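Local structure of calcium homeostasis modulator protein 5 (Homo sapiens, 7D60) at the interface of chains A and B. The protein forms undecameric, cone-shaped large-pore channels with cation channel activity, whose gating and ion conductance are likely regulated by membrane lipids. Numbering follows the deposited sequence. Chains: chain A/B, Calcium homeostasis modulator protein 5.

Contact 1: the interface of chains A and B. Residues chain A 173, 176, 180; chain B 38, 40-41, 50.
Helix 168-203, which carries transmembrane span S4, supplies A:Leu173, just before the membrane span, with A:Gln176 and A:Gln180; they meet B:Ala38, B:Lys40, B:Cys41 and B:Tyr50 at the end of helix 15-38, the loop after it and the first turn of S2 (helix 47-68) in the neighbour. A:Gln180 illustrates how a primary amide can join two separate elements by using both ends. It reaches out from S4 and takes a hydrogen bond on OE1 from the phenol OH of B:Tyr50 at 2.7 Å. The carbonyl oxygen lies in plane at the edge of the tyrosine ring, and amide and ring are only 18° apart. B:Tyr50 presents its hydroxyl with CG anti to its own backbone N (chi1 -179°). On the other side of the amide, A:Gln180 NE2 gives a weak but nearly straight bond to the backbone O of B:Ala38 at 3.3 Å. The phenol bond, with the weak NE2 bond, is consistent with this amide orientation. One turn back, A:Gln176 crosses B:Lys40 at about a right angle. Its OE1 rests against the methylene stretch, 3.4 Å from B:Lys40 CG, so the lysine contributes its aliphatic part here; the bends at chi3 and chi4 leave its NZ 4.1 Å from NE2 of A:Gln176, a proximity rather than a bond. A:Leu173 ends the row: CD1 comes to 4.0 Å from the backbone O of B:Cys41. The patch lies at the extracellular end of the membrane helices, where the first turns of helix 168-203 face the end of helix 15-38, the start of helix 47-68 and the short loop between them, which the B:Cys41-B:Cys127 disulfide ties down within its own subunit.

Contact 2: the interface of chains A and B. Residues chain A 229, 233, 255, 257; chain B 246-247.
B:Phe246 is the last residue of helix 209-246 and keeps helical backbone torsions as it meets A:Tyr233 and A:Thr229 on the same long helix of the other subunit, whereas A:Pro257 faces it from an extended segment. The contact is an example of an aromatic side chain held by shape rather than by polar bonds, since nitrogen and oxygen atoms of the two sides stay beyond bonding distance. B:Phe246 carries its ring with CG beside the backbone N (chi1 -83°) and slides past A:Tyr233 in the opposite direction. Its CD1 stands 4.2 Å above the plane of the tyrosine ring, over the centre, so the CD1 side of the phenylalanine ring lies over the tyrosine face, the two planes tilted about 30°. The B:Phe246 CB lies 3.9 Å from the phenol OH of A:Tyr233. A:Thr229 approaches tip to tip from a turn earlier: its methyl CG2 touches CE2 of B:Phe246 at 3.6 Å. A:Pro257 meets the phenylalanine obliquely beyond CD1, on the opposite side of its plane from A:Tyr233, with its ring carbon CD 4.0 Å from CD1 of B:Phe246. B:Glu247, just past the helix end, crosses A:Tyr233 at about a right angle and offers carbon rather than carboxylate oxygen: its CG lies 4.1 Å from the phenol OH of A:Tyr233.

Contact 1: the interface of chains A and B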
ATOM      1  N   LEU A 173     -51.521  -3.045  -7.940  1.00 47.32           N
ATOM      2  CA  LEU A 173     -50.866  -3.264  -9.219  1.00 47.32           C
ATOM      3  C   LEU A 173     -51.611  -2.603 -10.361  1.00 47.32           C
ATOM      4  O   LEU A 173     -51.006  -2.303 -11.392  1.00 47.32           O
ATOM      5  CB  LEU A 173     -50.738  -4.761  -9.504  1.00 47.32           C
ATOM      6  CG  LEU A 173     -49.606  -5.522  -8.819  1.00 47.32           C
ATOM      7  CD1 LEU A 173     -49.481  -6.903  -9.416  1.00 47.32           C
ATOM      8  CD2 LEU A 173     -48.296  -4.777  -8.926  1.00 47.32           C
ATOM      9  N   GLN A 176     -50.491   1.223  -9.902  1.00 38.44           N
ATOM     10  CA  GLN A 176     -49.079   1.415 -10.188  1.00 38.44           C
ATOM     11  C   GLN A 176     -48.769   1.267 -11.670  1.00 38.44           C
ATOM     12  O   GLN A 176     -47.715   1.722 -12.120  1.00 38.44           O
ATOM     13  CB  GLN A 176     -48.268   0.415  -9.365  1.00 38.44           C
ATOM     14  CG  GLN A 176     -46.807   0.737  -9.143  1.00 38.44           C
ATOM     15  CD  GLN A 176     -45.889  -0.127  -9.980  1.00 38.44           C
ATOM     16  OE1 GLN A 176     -46.296  -1.164 -10.499  1.00 38.44           O
ATOM     17  NE2 GLN A 176     -44.633   0.283 -10.093  1.00 38.44           N
ATOM     18  N   GLN A 180     -47.532   4.490 -14.734  1.00 29.16           N
ATOM     19  CA  GLN A 180     -46.392   4.283 -15.611  1.00 29.16           C
ATOM     20  C   GLN A 180     -46.759   4.430 -17.079  1.00 29.16           C
ATOM     21  O   GLN A 180     -45.875   4.663 -17.901  1.00 29.16           O
ATOM     22  CB  GLN A 180     -45.781   2.915 -15.347  1.00 29.16           C
ATOM     23  CG  GLN A 180     -45.059   2.847 -14.035  1.00 29.16           C
ATOM     24  CD  GLN A 180     -44.407   1.518 -13.801  1.00 29.16           C
ATOM     25  OE1 GLN A 180     -44.958   0.481 -14.143  1.00 29.16           O
ATOM     26  NE2 GLN A 180     -43.224   1.537 -13.218  1.00 29.16           N
TER
ATOM     27  N   ALA B  38     -38.327  -1.668 -12.644  1.00 44.92           N
ATOM     28  CA  ALA B  38     -39.550  -0.907 -12.873  1.00 44.92           C
ATOM     29  C   ALA B  38     -40.710  -1.742 -13.396  1.00 44.92           C
ATOM     30  O   ALA B  38     -41.859  -1.464 -13.057  1.00 44.92           O
ATOM     31  CB  ALA B  38     -39.282   0.240 -13.848  1.00 44.92           C
ATOM     32  N   LYS B  40     -43.388  -4.474 -13.652  1.00 43.76           N
ATOM     33  CA  LYS B  40     -44.107  -5.539 -12.968  1.00 43.76           C
ATOM     34  C   LYS B  40     -45.508  -5.606 -13.549  1.00 43.76           C
ATOM     35  O   LYS B  40     -46.296  -4.668 -13.410  1.00 43.76           O
ATOM     36  CB  LYS B  40     -44.115  -5.339 -11.447  1.00 43.76           C
ATOM     37  CG  LYS B  40     -44.378  -3.931 -10.954  1.00 43.76           C
ATOM     38  CD  LYS B  40     -44.198  -3.851  -9.453  1.00 43.76           C
ATOM     39  CE  LYS B  40     -42.730  -3.952  -9.079  1.00 43.76           C
ATOM     40  NZ  LYS B  40     -41.951  -2.774  -9.552  1.00 43.76           N
ATOM     41  N   CYS B  41     -45.794  -6.695 -14.220  1.00 44.65           N
ATOM     42  CA  CYS B  41     -46.990  -6.879 -15.021  1.00 44.65           C
ATOM     43  C   CYS B  41     -48.217  -6.986 -14.121  1.00 44.65           C
ATOM     44  O   CYS B  41     -48.197  -7.721 -13.134  1.00 44.65           O
ATOM     45  CB  CYS B  41     -46.847  -8.140 -15.879  1.00 44.65           C
ATOM     46  SG  CYS B  41     -48.146  -8.519 -17.088  1.00 44.65           S
ATOM     47  N   TYR B  50     -50.106  -2.148 -21.384  1.00 29.47           N
ATOM     48  CA  TYR B  50     -48.968  -1.943 -20.497  1.00 29.47           C
ATOM     49  C   TYR B  50     -47.681  -2.523 -21.067  1.00 29.47           C
ATOM     50  O   TYR B  50     -46.620  -1.902 -20.959  1.00 29.47           O
ATOM     51  CB  TYR B  50     -49.264  -2.555 -19.133  1.00 29.47           C
ATOM     52  CG  TYR B  50     -48.166  -2.387 -18.123  1.00 29.47           C
ATOM     53  CD1 TYR B  50     -47.376  -3.455 -17.754  1.00 29.47           C
ATOM     54  CD2 TYR B  50     -47.927  -1.164 -17.530  1.00 29.47           C
ATOM     55  CE1 TYR B  50     -46.386  -3.310 -16.823  1.00 29.47           C
ATOM     56  CE2 TYR B  50     -46.930  -1.010 -16.600  1.00 29.47           C
ATOM     57  CZ  TYR B  50     -46.162  -2.087 -16.255  1.00 29.47           C
ATOM     58  OH  TYR B  50     -45.165  -1.945 -15.329  1.00 29.47           O
TER

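Contact 2: the interface of chains A and B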
ATOM      1  N   THR A 229     -11.738  43.873 -20.891  1.00 32.36           N
ATOM      2  CA  THR A 229     -11.712  45.323 -21.012  1.00 32.36           C
ATOM      3  C   THR A 229     -12.282  45.986 -19.768  1.00 32.36           C
ATOM      4  O   THR A 229     -11.783  47.029 -19.335  1.00 32.36           O
ATOM      5  CB  THR A 229     -12.482  45.748 -22.260  1.00 32.36           C
ATOM      6  OG1 THR A 229     -11.966  45.038 -23.386  1.00 32.36           O
ATOM      7  CG2 THR A 229     -12.330  47.228 -22.523  1.00 32.36           C
ATOM      8  N   TYR A 233     -10.050  48.593 -17.431  1.00 33.45           N
ATOM      9  CA  TYR A 233     -10.436  49.972 -17.183  1.00 33.45           C
ATOM     10  C   TYR A 233     -10.860  50.215 -15.745  1.00 33.45           C
ATOM     11  O   TYR A 233     -11.001  51.373 -15.348  1.00 33.45           O
ATOM     12  CB  TYR A 233     -11.579  50.375 -18.109  1.00 33.45           C
ATOM     13  CG  TYR A 233     -11.130  50.944 -19.421  1.00 33.45           C
ATOM     14  CD1 TYR A 233     -11.224  52.302 -19.677  1.00 33.45           C
ATOM     15  CD2 TYR A 233     -10.619  50.124 -20.413  1.00 33.45           C
ATOM     16  CE1 TYR A 233     -10.817  52.827 -20.879  1.00 33.45           C
ATOM     17  CE2 TYR A 233     -10.209  50.637 -21.619  1.00 33.45           C
ATOM     18  CZ  TYR A 233     -10.310  51.988 -21.847  1.00 33.45           C
ATOM     19  OH  TYR A 233      -9.901  52.502 -23.052  1.00 33.45           O
ATOM     20  N   PRO A 255     -11.524  59.457 -19.584  1.00 44.25           N
ATOM     21  CA  PRO A 255     -12.587  59.389 -20.596  1.00 44.25           C
ATOM     22  C   PRO A 255     -13.337  58.063 -20.548  1.00 44.25           C
ATOM     23  O   PRO A 255     -12.742  56.986 -20.634  1.00 44.25           O
ATOM     24  CB  PRO A 255     -11.832  59.560 -21.918  1.00 44.25           C
ATOM     25  CG  PRO A 255     -10.443  59.134 -21.625  1.00 44.25           C
ATOM     26  CD  PRO A 255     -10.178  59.382 -20.174  1.00 44.25           C
ATOM     27  N   PRO A 257     -17.352  56.224 -21.843  1.00 35.74           N
ATOM     28  CA  PRO A 257     -18.519  56.433 -22.706  1.00 35.74           C
ATOM     29  C   PRO A 257     -19.657  57.110 -21.960  1.00 35.74           C
ATOM     30  O   PRO A 257     -19.824  56.941 -20.753  1.00 35.74           O
ATOM     31  CB  PRO A 257     -18.904  55.016 -23.146  1.00 35.74           C
ATOM     32  CG  PRO A 257     -18.124  54.097 -22.305  1.00 35.74           C
ATOM     33  CD  PRO A 257     -16.914  54.820 -21.857  1.00 35.74           C
TER
ATOM     34  N   PHE B 246     -14.994  52.404 -26.294  1.00 37.70           N
ATOM     35  CA  PHE B 246     -14.508  53.070 -25.096  1.00 37.70           C
ATOM     36  C   PHE B 246     -13.776  54.362 -25.408  1.00 37.70           C
ATOM     37  O   PHE B 246     -13.853  55.316 -24.628  1.00 37.70           O
ATOM     38  CB  PHE B 246     -13.597  52.131 -24.319  1.00 37.70           C
ATOM     39  CG  PHE B 246     -14.332  51.190 -23.437  1.00 37.70           C
ATOM     40  CD1 PHE B 246     -14.663  51.556 -22.144  1.00 37.70           C
ATOM     41  CD2 PHE B 246     -14.712  49.947 -23.900  1.00 37.70           C
ATOM     42  CE1 PHE B 246     -15.347  50.697 -21.326  1.00 37.70           C
ATOM     43  CE2 PHE B 246     -15.401  49.080 -23.088  1.00 37.70           C
ATOM     44  CZ  PHE B 246     -15.718  49.458 -21.798  1.00 37.70           C
ATOM     45  N   GLU B 247     -13.072  54.419 -26.532  1.00 44.53           N
ATOM     46  CA  GLU B 247     -12.310  55.596 -26.907  1.00 44.53           C
ATOM     47  C   GLU B 247     -13.089  56.561 -27.786  1.00 44.53           C
ATOM     48  O   GLU B 247     -12.566  57.637 -28.092  1.00 44.53           O
ATOM     49  CB  GLU B 247     -11.021  55.178 -27.615  1.00 44.53           C
ATOM     50  CG  GLU B 247     -10.218  54.176 -26.815  1.00 44.53           C
ATOM     51  CD  GLU B 247      -9.053  53.607 -27.586  1.00 44.53           C
ATOM     52  OE1 GLU B 247      -8.851  54.008 -28.748  1.00 44.53           O
ATOM     53  OE2 GLU B 247      -8.334  52.757 -27.028  1.00 44.53           O
TER

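Contact 1 and contact 2 lie about 65 Å apart, measured between the centres of their C-alpha atoms, and share no residue. In chain A they are linked by succession: helix 168-203 supplies contact 1, and the next helix, 209-246, enters contact 2, where it contributes from both chains. The same two chains are therefore joined both near the extracellular membrane boundary and far out in the cytoplasmic region, partly by hydrogen bonds in contact 1 and by apolar packing in contact 2. The interface as a whole is not an exact two-fold, as expected for neighbours in a ring; the pair recurs between neighbours in the undecamer and may tie them at both levels.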